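Local coordinates for ferredoxin component of dioxygenase (Sphingobium yanoikuyae, PDB 2I7F), which carries a Rieske-type [2Fe-2S] cluster and probably passes electrons to the terminal oxygenase of the biphenyl 2,3-dioxygenase system, at residues P27-Y32 against K88-T93. Sequence-based numbering, arbitrary orientation.
Sequences PALAVY and KTYPVT
The backbones of Leu29 and Tyr90 are bridged by side chains alone, for the strands they belong to stay well apart: the closest CA pair, Leu29 with Thr89, is separated by 9.4 Å. Tyr90, whose CB points toward 27-32, and Leu29 together span the gap. With Tyr90 CG anti to the carbonyl carbon (chi1 -60°), the ring reaches across the end of the Leu29 side chain, the two crossing at about a right angle. One branch of the leucine does the touching: CD2 of Leu29 lies 3.4 Å from CE1 of Tyr90 and 3.8 Å from its CZ, approaching the ring obliquely. Further out, CG of Pro27 packs 3.9 Å from the Tyr90 hydroxyl oxygen, OH, which is hydrogen-bonded to Asp42 OD1. That bond holds the hydroxyl end of the ring, the same outer part that Leu29 CD2 touches. Were Tyr90 replaced by an alanine, Leu29 CD2 would probably lose its aromatic partner and Asp42 OD1 its bond to the phenol. Strand 37-42 runs between strands 29-34 and 89-95 in the larger, six-stranded antiparallel sheet of this Rieske domain, and Ile101 of strand 98-102 touches both Leu29 and Tyr90.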
loop_
_atom_site.group_PDB
_atom_site.type_symbol
_atom_site.label_atom_id
_atom_site.label_comp_id
_atom_site.label_asym_id
_atom_site.label_seq_id
_atom_site.Cartn_x
_atom_site.Cartn_y
_atom_site.Cartn_z
ATOM N N PRO A 27 9.383 -5.876 -4.265
ATOM C CA PRO A 27 9.428 -5.646 -2.840
ATOM C C PRO A 27 8.076 -5.927 -2.224
ATOM O O PRO A 27 7.077 -5.857 -2.906
ATOM C CB PRO A 27 9.808 -4.155 -2.705
ATOM C CG PRO A 27 9.882 -3.600 -4.053
ATOM C CD PRO A 27 9.692 -4.664 -5.054
ATOM N N ALA A 28 8.027 -6.234 -0.943
ATOM C CA ALA A 28 6.741 -6.442 -0.290
ATOM C C ALA A 28 5.820 -5.287 -0.686
ATOM O O ALA A 28 6.268 -4.133 -0.718
ATOM C CB ALA A 28 6.888 -6.525 1.228
ATOM N N LEU A 29 4.548 -5.602 -0.982
ATOM C CA LEU A 29 3.547 -4.631 -1.453
ATOM C C LEU A 29 2.360 -4.582 -0.514
ATOM O O LEU A 29 2.082 -5.546 0.158
ATOM C CB LEU A 29 3.053 -4.993 -2.842
ATOM C CG LEU A 29 4.080 -5.018 -4.001
ATOM C CD1 LEU A 29 3.399 -5.644 -5.213
ATOM C CD2 LEU A 29 4.628 -3.645 -4.308
ATOM N N ALA A 30 1.718 -3.420 -0.448
ATOM C CA ALA A 30 0.573 -3.173 0.388
ATOM C C ALA A 30 -0.520 -2.745 -0.551
ATOM O O ALA A 30 -0.329 -1.872 -1.355
ATOM C CB ALA A 30 0.850 -2.107 1.385
ATOM N N VAL A 31 -1.690 -3.355 -0.410
ATOM C CA VAL A 31 -2.864 -2.994 -1.198
ATOM C C VAL A 31 -3.971 -2.428 -0.288
ATOM O O VAL A 31 -4.310 -3.017 0.741
ATOM C CB VAL A 31 -3.384 -4.218 -1.980
ATOM C CG1 VAL A 31 -4.508 -3.811 -2.952
ATOM C CG2 VAL A 31 -2.245 -4.881 -2.713
ATOM N N TYR A 32 -4.523 -1.273 -0.691
ATOM C CA TYR A 32 -5.500 -0.542 0.074
ATOM C C TYR A 32 -6.756 -0.244 -0.720
ATOM O O TYR A 32 -6.711 -0.069 -1.936
ATOM C CB TYR A 32 -4.963 0.798 0.539
ATOM C CG TYR A 32 -3.568 0.827 1.057
ATOM C CD1 TYR A 32 -2.494 0.813 0.173
ATOM C CD2 TYR A 32 -3.294 0.956 2.412
ATOM C CE1 TYR A 32 -1.229 0.900 0.601
ATOM C CE2 TYR A 32 -1.950 1.045 2.860
ATOM C CZ TYR A 32 -0.939 1.028 1.948
ATOM O OH TYR A 32 0.409 1.105 2.325
ATOM N N LYS A 88 7.043 4.328 -2.054
ATOM C CA LYS A 88 6.815 4.063 -3.467
ATOM C C LYS A 88 5.362 3.665 -3.670
ATOM O O LYS A 88 4.859 2.827 -2.944
ATOM C CB LYS A 88 7.715 2.939 -3.952
ATOM C CG LYS A 88 7.475 2.444 -5.383
ATOM C CD LYS A 88 8.160 3.303 -6.361
ATOM C CE LYS A 88 8.160 2.675 -7.736
ATOM N NZ LYS A 88 8.511 3.748 -8.690
ATOM N N THR A 89 4.734 4.293 -4.665
ATOM C CA THR A 89 3.397 3.963 -5.145
ATOM C C THR A 89 3.474 3.330 -6.543
ATOM O O THR A 89 4.488 3.420 -7.234
ATOM C CB THR A 89 2.448 5.229 -5.168
ATOM O OG1 THR A 89 2.843 6.138 -6.218
ATOM C CG2 THR A 89 2.429 5.963 -3.827
ATOM N N TYR A 90 2.406 2.645 -6.925
ATOM C CA TYR A 90 2.300 1.967 -8.204
ATOM C C TYR A 90 0.948 2.304 -8.824
ATOM O O TYR A 90 -0.057 2.320 -8.115
ATOM C CB TYR A 90 2.438 0.417 -8.032
ATOM C CG TYR A 90 3.772 -0.017 -7.416
ATOM C CD1 TYR A 90 3.943 -0.061 -6.045
ATOM C CD2 TYR A 90 4.839 -0.356 -8.203
ATOM C CE1 TYR A 90 5.121 -0.445 -5.476
ATOM C CE2 TYR A 90 6.049 -0.724 -7.632
ATOM C CZ TYR A 90 6.184 -0.766 -6.272
ATOM O OH TYR A 90 7.395 -1.175 -5.765
ATOM N N PRO A 91 0.920 2.606 -10.119
ATOM C CA PRO A 91 -0.303 2.743 -10.885
ATOM C C PRO A 91 -0.994 1.394 -10.996
ATOM O O PRO A 91 -0.338 0.394 -11.353
ATOM C CB PRO A 91 0.185 3.259 -12.265
ATOM C CG PRO A 91 1.541 3.734 -12.044
ATOM C CD PRO A 91 2.099 2.831 -10.987
ATOM N N VAL A 92 -2.299 1.399 -10.702
ATOM C CA VAL A 92 -3.140 0.227 -10.543
ATOM C C VAL A 92 -4.125 0.132 -11.748
ATOM O O VAL A 92 -4.689 1.132 -12.226
ATOM C CB VAL A 92 -3.863 0.227 -9.146
ATOM C CG1 VAL A 92 -4.632 -1.045 -8.899
ATOM C CG2 VAL A 92 -2.845 0.445 -8.016
ATOM N N THR A 93 -4.241 -1.082 -12.265
ATOM C CA THR A 93 -5.288 -1.483 -13.187
ATOM C C THR A 93 -6.062 -2.649 -12.531
ATOM O O THR A 93 -5.472 -3.444 -11.852
ATOM C CB THR A 93 -4.659 -1.905 -14.518
ATOM O OG1 THR A 93 -3.771 -0.857 -14.968
ATOM C CG2 THR A 93 -5.716 -2.158 -15.622
#